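Local coordinates for 8-demethyl-8-aminoriboflavin-5'-phosphate synthase (Streptomyces davawensis JCM 4913, PDB 5MJI), which catalyses the replacement of the C-8 methyl group of riboflavin-5'-phosphate by an amino group, a step in the biosynthesis of the antibiotic roseoflavin, at residues A[5-10]-A[86-91]; A[9-14]-A[41-46]. All coordinates share one frame; numbering follows the deposited sequence.

Interaction 1 (A[5-10]-A[86-91]); sequences ALILNT and VIATPI. With 7O6 ([(2~{S},3~{R},4~{R})-5-[8-methanoyl-7-methyl-2,4-bis(oxidanylidene)-1~{H}-benzo[g]pteridin-10-ium-10-yl]-2,3,4-tris(oxidanyl)pentyl] dihydrogen phosphate), chain B.
Leu8 sits between Val86 and Ala88 in the classic parallel manner, its N donating to Val86 O at 2.9 Å and its O accepting from Ala88 N at 2.8 Å. Val86 N to Leu6 O and Thr10 N to Ala88 O continue the pattern on the two flanks, and the strand segments 5-9 and 86-90 diverge by only 16°. The tight part lies on the face of Ile7, Val86 and Ala88, against helix 20-34. There Ile7 and Val86 run side by side, CG1 of Ile7 meeting CB of Val86 at 4.0 Å; with CG1 beside the backbone N (chi1 -52°), Ile7 CG2 stands anti to that N and turns to Ala88 CB at 3.9 Å. The other face is held more loosely between the two segments: Leu8 and Ile87 meet through their CD1 methyls at 3.9 Å, and Leu75 of helix 72-81 packs on Leu8. No solvent side exists, since all the touching residues are buried. Thr89 OG1 donates to Pro90 O at 2.7 Å, on a lone pair in the carbonyl plane. Pro90 CG lies 3.6 Å from phosphate O3 of the bound 8-formyl flavin; Ile91 O accepts from its ribityl hydroxyl O7, though the bond is doubtfully short, and Ile91 CG2 packs near flavin N4. Strands 4-9 and 84-90 are first and third in a five-stranded parallel sheet of order 2-1-3-4-5 with the flavin at its C-terminal edge, the flavodoxin-like fold.

Interaction 2 (A[9-14]-A[41-46]); sequences NTTLRR and VVRVID. With 7O6 ([(2~{S},3~{R},4~{R})-5-[8-methanoyl-7-methyl-2,4-bis(oxidanylidene)-1~{H}-benzo[g]pteridin-10-ium-10-yl]-2,3,4-tris(oxidanyl)pentyl] dihydrogen phosphate), chain B.
Arg43 reaches across to the loop 9-14 and donates from NH1 to Arg13 O at 2.9 Å, an approach from above the carbonyl plane. Its CG is anti to the backbone N (chi1 -171°) and the chain bends at chi3, which carries the guanidinium under the CG2 methyl of Thr11; that methyl lies over one face of the group and 3.6 Å from Arg43 CD. Ser17 O is a second acceptor for the same NH1. Ile45 packs against the loop, its CG2 3.4 Å from Thr11 O. Further along, the Arg14 guanidinium has Ile45 O over its centre, 3.7 Å above the plane, and gives only a weak bond from NH1 to Asp46 O; its firm partner is Glu52 of a neighbouring subunit, by a salt bridge from NE, while Asp46 OD2 pairs with Ser15. This loop, leading from strand 4-9 into helix 20-34, is the phosphate-binding loop of the flavodoxin-like fold. Thr11 OG1 donates to phosphate O3 at 2.6 Å, and Arg13 adds NE and NH1 to the same oxygen, which lies in the guanidinium plane at its edge. Arg13, important for positioning the donor glutamate, also forms a salt bridge from NH2 to Asp58 of the neighbouring subunit. Behind this first shell, an Asx turn in which Asn9 OD1 accepts from Thr11 N fixes the loop's start; Asn9 ND2 donates to Gln22 OE1 of helix 20-34, holding both ends of the amide. A water donates to Asn9 O and Thr11 O, both at 2.6 Å, and accepts from Ile45 N. Deeper still, Asn9 N bonds to Val42 O, tying the loop's root to strand 38-43.

In the fold
Interaction 1 uses strand 4-9 itself, interaction 2 the loop that leaves its end; that strand lies between strands 84-90 and 38-43 in the parallel sheet, and the contacts share Asn9 and Thr10. Interaction 1 is the more central, wholly buried and built of backbone bonds and aliphatic contacts between sheet neighbours. Interaction 2 lies toward the outermost strand within the chain and is mostly buried, with Arg14, Arg43 and Asp46 partly exposed; with little regular pairing, it relies on guanidinium groups, carbonyls and water, and Arg13 and Arg14 reach a second subunit. The two meet where Pro90 packs on Thr11. Both touch the ligand: interaction 1 meets the ribityl chain and flavin through Ile91 and the phosphate through Pro90, while interaction 2 grips the phosphate through Thr11 and Arg13.

Interaction 1 (A[5-10]-A[86-91])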
ATOM      1  N   ALA A   5     -12.065 -10.820 -24.059  1.00 42.14           N
ATOM      2  CA  ALA A   5     -11.075 -10.478 -23.048  1.00 43.07           C
ATOM      3  C   ALA A   5      -9.909  -9.766 -23.717  1.00 44.33           C
ATOM      4  O   ALA A   5      -9.425 -10.201 -24.767  1.00 45.51           O
ATOM      5  CB  ALA A   5     -10.571 -11.714 -22.311  1.00 39.18           C
ATOM      6  N   LEU A   6      -9.463  -8.676 -23.107  1.00 40.81           N
ATOM      7  CA  LEU A   6      -8.280  -7.956 -23.546  1.00 38.73           C
ATOM      8  C   LEU A   6      -7.224  -8.064 -22.453  1.00 38.74           C
ATOM      9  O   LEU A   6      -7.454  -7.623 -21.321  1.00 40.11           O
ATOM     10  CB  LEU A   6      -8.617  -6.497 -23.844  1.00 35.38           C
ATOM     11  CG  LEU A   6      -7.430  -5.604 -24.211  1.00 35.84           C
ATOM     12  CD1 LEU A   6      -6.844  -5.995 -25.569  1.00 36.06           C
ATOM     13  CD2 LEU A   6      -7.864  -4.152 -24.185  1.00 37.49           C
ATOM     14  N   ILE A   7      -6.076  -8.649 -22.788  1.00 38.80           N
ATOM     15  CA  ILE A   7      -4.965  -8.822 -21.848  1.00 35.56           C
ATOM     16  C   ILE A   7      -3.841  -7.875 -22.238  1.00 39.38           C
ATOM     17  O   ILE A   7      -3.313  -7.953 -23.354  1.00 40.77           O
ATOM     18  CB  ILE A   7      -4.457 -10.267 -21.827  1.00 37.04           C
ATOM     19  CG1 ILE A   7      -5.628 -11.222 -21.614  1.00 37.54           C
ATOM     20  CG2 ILE A   7      -3.364 -10.429 -20.739  1.00 38.45           C
ATOM     21  CD1 ILE A   7      -5.236 -12.682 -21.742  1.00 44.81           C
ATOM     22  N   LEU A   8      -3.461  -6.992 -21.312  1.00 36.39           N
ATOM     23  CA  LEU A   8      -2.439  -5.981 -21.554  1.00 35.84           C
ATOM     24  C   LEU A   8      -1.165  -6.393 -20.827  1.00 37.99           C
ATOM     25  O   LEU A   8      -1.111  -6.352 -19.593  1.00 36.74           O
ATOM     26  CB  LEU A   8      -2.903  -4.609 -21.074  1.00 36.27           C
ATOM     27  CG  LEU A   8      -4.188  -4.056 -21.689  1.00 38.53           C
ATOM     28  CD1 LEU A   8      -4.426  -2.640 -21.191  1.00 34.32           C
ATOM     29  CD2 LEU A   8      -4.095  -4.099 -23.211  1.00 40.86           C
ATOM     30  N   ASN A   9      -0.152  -6.800 -21.588  1.00 35.63           N
ATOM     31  CA  ASN A   9       1.178  -7.047 -21.043  1.00 34.49           C
ATOM     32  C   ASN A   9       1.901  -5.704 -20.942  1.00 38.99           C
ATOM     33  O   ASN A   9       2.198  -5.074 -21.961  1.00 37.59           O
ATOM     34  CB  ASN A   9       1.941  -8.028 -21.932  1.00 37.86           C
ATOM     35  CG  ASN A   9       3.301  -8.396 -21.357  1.00 41.10           C
ATOM     36  OD1 ASN A   9       3.812  -7.706 -20.478  1.00 35.01           O
ATOM     37  ND2 ASN A   9       3.887  -9.501 -21.843  1.00 37.36           N
ATOM     38  N   THR A  10       2.187  -5.257 -19.716  1.00 35.66           N
ATOM     39  CA  THR A  10       2.780  -3.941 -19.494  1.00 35.22           C
ATOM     40  C   THR A  10       4.272  -4.023 -19.155  1.00 34.09           C
ATOM     41  O   THR A  10       4.816  -3.141 -18.482  1.00 32.87           O
ATOM     42  CB  THR A  10       1.993  -3.194 -18.419  1.00 39.22           C
ATOM     43  OG1 THR A  10       2.043  -3.919 -17.182  1.00 34.15           O
ATOM     44  CG2 THR A  10       0.507  -3.032 -18.860  1.00 31.88           C
ATOM     45  N   VAL A  86      -7.775  -7.696 -18.503  1.00 32.27           N
ATOM     46  CA  VAL A  86      -6.747  -8.282 -17.646  1.00 37.20           C
ATOM     47  C   VAL A  86      -5.482  -7.444 -17.797  1.00 38.07           C
ATOM     48  O   VAL A  86      -4.833  -7.452 -18.854  1.00 39.21           O
ATOM     49  CB  VAL A  86      -6.464  -9.757 -17.976  1.00 37.93           C
ATOM     50  CG1 VAL A  86      -5.368 -10.327 -17.012  1.00 33.71           C
ATOM     51  CG2 VAL A  86      -7.730 -10.596 -17.896  1.00 40.59           C
ATOM     52  N   ILE A  87      -5.111  -6.741 -16.739  1.00 35.75           N
ATOM     53  CA  ILE A  87      -3.790  -6.127 -16.683  1.00 38.58           C
ATOM     54  C   ILE A  87      -2.809  -7.230 -16.302  1.00 40.13           C
ATOM     55  O   ILE A  87      -2.962  -7.875 -15.261  1.00 38.67           O
ATOM     56  CB  ILE A  87      -3.745  -4.970 -15.672  1.00 36.09           C
ATOM     57  CG1 ILE A  87      -4.797  -3.886 -15.987  1.00 40.80           C
ATOM     58  CG2 ILE A  87      -2.330  -4.392 -15.553  1.00 35.12           C
ATOM     59  CD1 ILE A  87      -4.695  -3.311 -17.365  1.00 41.07           C
ATOM     60  N   ALA A  88      -1.822  -7.464 -17.155  1.00 34.05           N
ATOM     61  CA  ALA A  88      -0.773  -8.447 -16.925  1.00 33.06           C
ATOM     62  C   ALA A  88       0.522  -7.655 -16.744  1.00 37.45           C
ATOM     63  O   ALA A  88       1.168  -7.275 -17.724  1.00 34.83           O
ATOM     64  CB  ALA A  88      -0.684  -9.436 -18.087  1.00 32.64           C
ATOM     65  N   THR A  89       0.898  -7.396 -15.492  1.00 34.49           N
ATOM     66  CA  THR A  89       1.981  -6.458 -15.235  1.00 33.42           C
ATOM     67  C   THR A  89       3.115  -7.119 -14.465  1.00 34.42           C
ATOM     68  O   THR A  89       2.866  -7.828 -13.476  1.00 34.08           O
ATOM     69  CB  THR A  89       1.483  -5.196 -14.452  1.00 34.84           C
ATOM     70  OG1 THR A  89       2.585  -4.292 -14.267  1.00 33.71           O
ATOM     71  CG2 THR A  89       0.849  -5.553 -13.085  1.00 32.39           C
ATOM     72  N   PRO A  90       4.365  -6.917 -14.876  1.00 35.19           N
ATOM     73  CA  PRO A  90       5.475  -7.160 -13.949  1.00 35.62           C
ATOM     74  C   PRO A  90       5.352  -6.230 -12.749  1.00 35.54           C
ATOM     75  O   PRO A  90       4.623  -5.237 -12.764  1.00 35.20           O
ATOM     76  CB  PRO A  90       6.730  -6.826 -14.766  1.00 34.95           C
ATOM     77  CG  PRO A  90       6.283  -6.576 -16.171  1.00 30.95           C
ATOM     78  CD  PRO A  90       4.805  -6.311 -16.148  1.00 33.78           C
ATOM     79  N   ILE A  91       6.100  -6.541 -11.704  1.00 34.85           N
ATOM     80  CA  ILE A  91       6.139  -5.699 -10.520  1.00 33.58           C
ATOM     81  C   ILE A  91       7.409  -4.866 -10.552  1.00 36.28           C
ATOM     82  O   ILE A  91       8.515  -5.379 -10.778  1.00 34.05           O
ATOM     83  CB  ILE A  91       6.052  -6.531  -9.235  1.00 41.34           C
ATOM     84  CG1 ILE A  91       4.672  -7.210  -9.173  1.00 37.61           C
ATOM     85  CG2 ILE A  91       6.340  -5.625  -8.007  1.00 35.41           C
ATOM     86  CD1 ILE A  91       4.574  -8.348  -8.161  1.00 39.91           C
TER
HETATM   87  C6  7O6 B 301      11.921  -5.187 -10.490  1.00 34.04           C
HETATM   88  C5  7O6 B 301      11.729  -7.644 -10.870  1.00 32.62           C
HETATM   89  C4  7O6 B 301      10.553  -8.165 -11.744  1.00 41.66           C
HETATM   90  C3  7O6 B 301      10.764  -8.015 -13.242  1.00 45.28           C
HETATM   91  C2  7O6 B 301      10.154  -9.209 -13.962  1.00 47.43           C
HETATM   92  C1  7O6 B 301      10.083  -8.765 -15.409  1.00 37.29           C
HETATM   93  O1  7O6 B 301       9.938  -9.746 -18.403  1.00 38.79           O
HETATM   94  P1  7O6 B 301       8.953  -8.958 -17.669  1.00 37.72           P
HETATM   95  O2  7O6 B 301       7.652  -9.297 -18.243  1.00 36.75           O
HETATM   96  O3  7O6 B 301       9.223  -7.551 -17.937  1.00 35.30           O
HETATM   97  O4  7O6 B 301       8.987  -9.314 -16.059  1.00 41.43           O
HETATM   98  O5  7O6 B 301       8.869  -9.513 -13.500  1.00 43.96           O
HETATM   99  O6  7O6 B 301      12.096  -7.859 -13.679  1.00 51.58           O
HETATM  100  O7  7O6 B 301       9.281  -7.590 -11.534  1.00 37.10           O
HETATM  101  N1  7O6 B 301      11.445  -6.453 -10.075  1.00 36.05           N
HETATM  102  C7  7O6 B 301      12.636  -5.041 -11.672  1.00 39.61           C
HETATM  103  C8  7O6 B 301      13.067  -3.774 -12.041  1.00 41.02           C
HETATM  104  C9  7O6 B 301      13.858  -3.617 -13.344  1.00 46.07           C
HETATM  105  C10 7O6 B 301      12.809  -2.639 -11.288  1.00 38.18           C
HETATM  106  C11 7O6 B 301      13.301  -1.258 -11.759  1.00 35.97           C
HETATM  107  C12 7O6 B 301      12.092  -2.784 -10.112  1.00 38.94           C
HETATM  108  C13 7O6 B 301      11.643  -4.052  -9.710  1.00 37.16           C
HETATM  109  N2  7O6 B 301      10.945  -4.124  -8.546  1.00 35.91           N
HETATM  110  C14 7O6 B 301      10.746  -6.531  -8.866  1.00 33.62           C
HETATM  111  N3  7O6 B 301      10.330  -7.751  -8.483  1.00 36.71           N
HETATM  112  C15 7O6 B 301      10.511  -5.347  -8.152  1.00 37.95           C
HETATM  113  C16 7O6 B 301       9.729  -5.451  -6.876  1.00 33.23           C
HETATM  114  O8  7O6 B 301       9.443  -4.329  -6.114  1.00 38.84           O
HETATM  115  N4  7O6 B 301       9.274  -6.709  -6.458  1.00 36.56           N
HETATM  116  C17 7O6 B 301       9.569  -7.871  -7.233  1.00 31.90           C
HETATM  117  O9  7O6 B 301       9.146  -9.122  -6.818  1.00 37.09           O
HETATM  118  O10 7O6 B 301      13.647  -4.391 -14.214  1.00 51.49           O

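Interaction 2 (A[9-14]-A[41-46])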
ATOM      1  N   ASN A   9      -0.152  -6.800 -21.588  1.00 35.63           N
ATOM      2  CA  ASN A   9       1.178  -7.047 -21.043  1.00 34.49           C
ATOM      3  C   ASN A   9       1.901  -5.704 -20.942  1.00 38.99           C
ATOM      4  O   ASN A   9       2.198  -5.074 -21.961  1.00 37.59           O
ATOM      5  CB  ASN A   9       1.941  -8.028 -21.932  1.00 37.86           C
ATOM      6  CG  ASN A   9       3.301  -8.396 -21.357  1.00 41.10           C
ATOM      7  OD1 ASN A   9       3.812  -7.706 -20.478  1.00 35.01           O
ATOM      8  ND2 ASN A   9       3.887  -9.501 -21.843  1.00 37.36           N
ATOM      9  N   THR A  10       2.187  -5.257 -19.716  1.00 35.66           N
ATOM     10  CA  THR A  10       2.780  -3.941 -19.494  1.00 35.22           C
ATOM     11  C   THR A  10       4.272  -4.023 -19.155  1.00 34.09           C
ATOM     12  O   THR A  10       4.816  -3.141 -18.482  1.00 32.87           O
ATOM     13  CB  THR A  10       1.993  -3.194 -18.419  1.00 39.22           C
ATOM     14  OG1 THR A  10       2.043  -3.919 -17.182  1.00 34.15           O
ATOM     15  CG2 THR A  10       0.507  -3.032 -18.860  1.00 31.88           C
ATOM     16  N   THR A  11       4.949  -5.058 -19.653  1.00 34.00           N
ATOM     17  CA  THR A  11       6.402  -5.133 -19.584  1.00 36.83           C
ATOM     18  C   THR A  11       7.042  -3.889 -20.206  1.00 35.66           C
ATOM     19  O   THR A  11       6.485  -3.257 -21.108  1.00 36.40           O
ATOM     20  CB  THR A  11       6.894  -6.392 -20.310  1.00 35.26           C
ATOM     21  OG1 THR A  11       8.316  -6.497 -20.183  1.00 37.80           O
ATOM     22  CG2 THR A  11       6.544  -6.331 -21.807  1.00 34.12           C
ATOM     23  N   LEU A  12       8.232  -3.546 -19.719  1.00 36.30           N
ATOM     24  CA  LEU A  12       8.990  -2.413 -20.246  1.00 36.09           C
ATOM     25  C   LEU A  12       9.806  -2.758 -21.492  1.00 35.81           C
ATOM     26  O   LEU A  12      10.429  -1.856 -22.068  1.00 41.05           O
ATOM     27  CB  LEU A  12       9.929  -1.853 -19.161  1.00 32.70           C
ATOM     28  CG  LEU A  12       9.221  -1.325 -17.900  1.00 40.47           C
ATOM     29  CD1 LEU A  12      10.200  -0.886 -16.829  1.00 41.75           C
ATOM     30  CD2 LEU A  12       8.252  -0.192 -18.229  1.00 36.90           C
ATOM     31  N   ARG A  13       9.834  -4.019 -21.915  1.00 34.08           N
ATOM     32  CA  ARG A  13      10.692  -4.456 -23.010  1.00 39.34           C
ATOM     33  C   ARG A  13       9.859  -4.723 -24.263  1.00 41.55           C
ATOM     34  O   ARG A  13       8.843  -5.422 -24.213  1.00 34.76           O
ATOM     35  CB  ARG A  13      11.505  -5.695 -22.611  1.00 40.61           C
ATOM     36  CG  ARG A  13      10.707  -6.968 -22.375  1.00 38.54           C
ATOM     37  CD  ARG A  13      11.507  -7.992 -21.551  1.00 43.15           C
ATOM     38  NE  ARG A  13      11.435  -7.696 -20.121  1.00 46.24           N
ATOM     39  CZ  ARG A  13      12.423  -7.164 -19.411  1.00 45.91           C
ATOM     40  NH1 ARG A  13      12.240  -6.905 -18.121  1.00 45.90           N
ATOM     41  NH2 ARG A  13      13.585  -6.872 -19.989  1.00 42.94           N
ATOM     42  N   ARG A  14      10.299  -4.157 -25.380  1.00 39.99           N
ATOM     43  CA  ARG A  14       9.643  -4.347 -26.665  1.00 41.30           C
ATOM     44  C   ARG A  14       9.712  -5.794 -27.140  1.00 40.47           C
ATOM     45  O   ARG A  14      10.687  -6.505 -26.902  1.00 41.91           O
ATOM     46  CB  ARG A  14      10.297  -3.451 -27.718  1.00 41.85           C
ATOM     47  CG  ARG A  14       9.632  -2.122 -27.877  1.00 45.47           C
ATOM     48  CD  ARG A  14      10.237  -1.308 -29.026  1.00 50.43           C
ATOM     49  NE  ARG A  14       9.697   0.040 -28.936  1.00 48.80           N
ATOM     50  CZ  ARG A  14       8.615   0.450 -29.581  1.00 46.73           C
ATOM     51  NH1 ARG A  14       7.994  -0.363 -30.424  1.00 45.30           N
ATOM     52  NH2 ARG A  14       8.183   1.686 -29.403  1.00 49.30           N
ATOM     53  N   VAL A  41      -4.131 -10.123 -26.954  1.00 41.44           N
ATOM     54  CA  VAL A  41      -3.009  -9.698 -26.127  1.00 40.29           C
ATOM     55  C   VAL A  41      -2.337  -8.510 -26.797  1.00 41.08           C
ATOM     56  O   VAL A  41      -1.928  -8.601 -27.958  1.00 41.67           O
ATOM     57  CB  VAL A  41      -1.993 -10.834 -25.909  1.00 42.90           C
ATOM     58  CG1 VAL A  41      -0.823 -10.335 -25.032  1.00 38.25           C
ATOM     59  CG2 VAL A  41      -2.676 -12.074 -25.287  1.00 33.78           C
ATOM     60  N   VAL A  42      -2.210  -7.406 -26.065  1.00 37.41           N
ATOM     61  CA  VAL A  42      -1.473  -6.227 -26.506  1.00 37.69           C
ATOM     62  C   VAL A  42      -0.304  -6.019 -25.548  1.00 43.84           C
ATOM     63  O   VAL A  42      -0.493  -5.974 -24.322  1.00 37.05           O
ATOM     64  CB  VAL A  42      -2.384  -4.980 -26.553  1.00 37.83           C
ATOM     65  CG1 VAL A  42      -1.586  -3.708 -26.883  1.00 34.70           C
ATOM     66  CG2 VAL A  42      -3.533  -5.199 -27.569  1.00 40.25           C
ATOM     67  N   ARG A  43       0.903  -5.912 -26.100  1.00 39.36           N
ATOM     68  CA  ARG A  43       2.059  -5.466 -25.320  1.00 40.61           C
ATOM     69  C   ARG A  43       2.159  -3.955 -25.500  1.00 40.30           C
ATOM     70  O   ARG A  43       2.612  -3.467 -26.546  1.00 40.75           O
ATOM     71  CB  ARG A  43       3.333  -6.179 -25.754  1.00 41.86           C
ATOM     72  CG  ARG A  43       4.500  -5.881 -24.811  1.00 38.96           C
ATOM     73  CD  ARG A  43       5.826  -6.486 -25.285  1.00 40.07           C
ATOM     74  NE  ARG A  43       5.810  -7.946 -25.241  1.00 42.13           N
ATOM     75  CZ  ARG A  43       6.915  -8.682 -25.193  1.00 39.54           C
ATOM     76  NH1 ARG A  43       8.093  -8.084 -25.183  1.00 35.82           N
ATOM     77  NH2 ARG A  43       6.842 -10.003 -25.173  1.00 38.22           N
ATOM     78  N   VAL A  44       1.721  -3.211 -24.481  1.00 35.60           N
ATOM     79  CA  VAL A  44       1.429  -1.791 -24.678  1.00 35.03           C
ATOM     80  C   VAL A  44       2.693  -1.021 -25.012  1.00 39.56           C
ATOM     81  O   VAL A  44       2.645  -0.031 -25.759  1.00 38.95           O
ATOM     82  CB  VAL A  44       0.695  -1.183 -23.452  1.00 40.13           C
ATOM     83  CG1 VAL A  44      -0.605  -1.939 -23.174  1.00 38.73           C
ATOM     84  CG2 VAL A  44       1.568  -1.177 -22.215  1.00 34.43           C
ATOM     85  N   ILE A  45       3.845  -1.470 -24.502  1.00 37.53           N
ATOM     86  CA  ILE A  45       5.086  -0.746 -24.753  1.00 38.80           C
ATOM     87  C   ILE A  45       5.489  -0.817 -26.225  1.00 40.65           C
ATOM     88  O   ILE A  45       6.308  -0.006 -26.669  1.00 39.73           O
ATOM     89  CB  ILE A  45       6.224  -1.274 -23.857  1.00 35.32           C
ATOM     90  CG1 ILE A  45       7.341  -0.235 -23.715  1.00 38.75           C
ATOM     91  CG2 ILE A  45       6.815  -2.575 -24.406  1.00 34.67           C
ATOM     92  CD1 ILE A  45       6.949   0.987 -22.941  1.00 39.25           C
ATOM     93  N   ASP A  46       4.950  -1.773 -26.994  1.00 41.45           N
ATOM     94  CA  ASP A  46       5.188  -1.791 -28.437  1.00 42.94           C
ATOM     95  C   ASP A  46       4.498  -0.649 -29.158  1.00 44.12           C
ATOM     96  O   ASP A  46       4.742  -0.464 -30.352  1.00 46.68           O
ATOM     97  CB  ASP A  46       4.698  -3.092 -29.075  1.00 38.09           C
ATOM     98  CG  ASP A  46       5.529  -4.285 -28.683  1.00 41.94           C
ATOM     99  OD1 ASP A  46       6.687  -4.101 -28.270  1.00 43.57           O
ATOM    100  OD2 ASP A  46       5.009  -5.413 -28.764  1.00 45.64           O
TER
HETATM  101  C6  7O6 B 301      11.921  -5.187 -10.490  1.00 34.04           C
HETATM  102  C5  7O6 B 301      11.729  -7.644 -10.870  1.00 32.62           C
HETATM  103  C4  7O6 B 301      10.553  -8.165 -11.744  1.00 41.66           C
HETATM  104  C3  7O6 B 301      10.764  -8.015 -13.242  1.00 45.28           C
HETATM  105  C2  7O6 B 301      10.154  -9.209 -13.962  1.00 47.43           C
HETATM  106  C1  7O6 B 301      10.083  -8.765 -15.409  1.00 37.29           C
HETATM  107  O1  7O6 B 301       9.938  -9.746 -18.403  1.00 38.79           O
HETATM  108  P1  7O6 B 301       8.953  -8.958 -17.669  1.00 37.72           P
HETATM  109  O2  7O6 B 301       7.652  -9.297 -18.243  1.00 36.75           O
HETATM  110  O3  7O6 B 301       9.223  -7.551 -17.937  1.00 35.30           O
HETATM  111  O4  7O6 B 301       8.987  -9.314 -16.059  1.00 41.43           O
HETATM  112  O5  7O6 B 301       8.869  -9.513 -13.500  1.00 43.96           O
HETATM  113  O6  7O6 B 301      12.096  -7.859 -13.679  1.00 51.58           O
HETATM  114  O7  7O6 B 301       9.281  -7.590 -11.534  1.00 37.10           O
HETATM  115  N1  7O6 B 301      11.445  -6.453 -10.075  1.00 36.05           N
HETATM  116  C7  7O6 B 301      12.636  -5.041 -11.672  1.00 39.61           C
HETATM  117  C8  7O6 B 301      13.067  -3.774 -12.041  1.00 41.02           C
HETATM  118  C9  7O6 B 301      13.858  -3.617 -13.344  1.00 46.07           C
HETATM  119  C10 7O6 B 301      12.809  -2.639 -11.288  1.00 38.18           C
HETATM  120  C11 7O6 B 301      13.301  -1.258 -11.759  1.00 35.97           C
HETATM  121  C12 7O6 B 301      12.092  -2.784 -10.112  1.00 38.94           C
HETATM  122  C13 7O6 B 301      11.643  -4.052  -9.710  1.00 37.16           C
HETATM  123  N2  7O6 B 301      10.945  -4.124  -8.546  1.00 35.91           N
HETATM  124  C14 7O6 B 301      10.746  -6.531  -8.866  1.00 33.62           C
HETATM  125  N3  7O6 B 301      10.330  -7.751  -8.483  1.00 36.71           N
HETATM  126  C15 7O6 B 301      10.511  -5.347  -8.152  1.00 37.95           C
HETATM  127  C16 7O6 B 301       9.729  -5.451  -6.876  1.00 33.23           C
HETATM  128  O8  7O6 B 301       9.443  -4.329  -6.114  1.00 38.84           O
HETATM  129  N4  7O6 B 301       9.274  -6.709  -6.458  1.00 36.56           N
HETATM  130  C17 7O6 B 301       9.569  -7.871  -7.233  1.00 31.90           C
HETATM  131  O9  7O6 B 301       9.146  -9.122  -6.818  1.00 37.09           O
HETATM  132  O10 7O6 B 301      13.647  -4.391 -14.214  1.00 51.49           O
HETATM  133  O   HOH W   1       4.242  -3.489 -22.448  1.00 37.77           O
HETATM  134  O   HOH W   2       8.104  -3.546 -31.355  1.00 63.76           O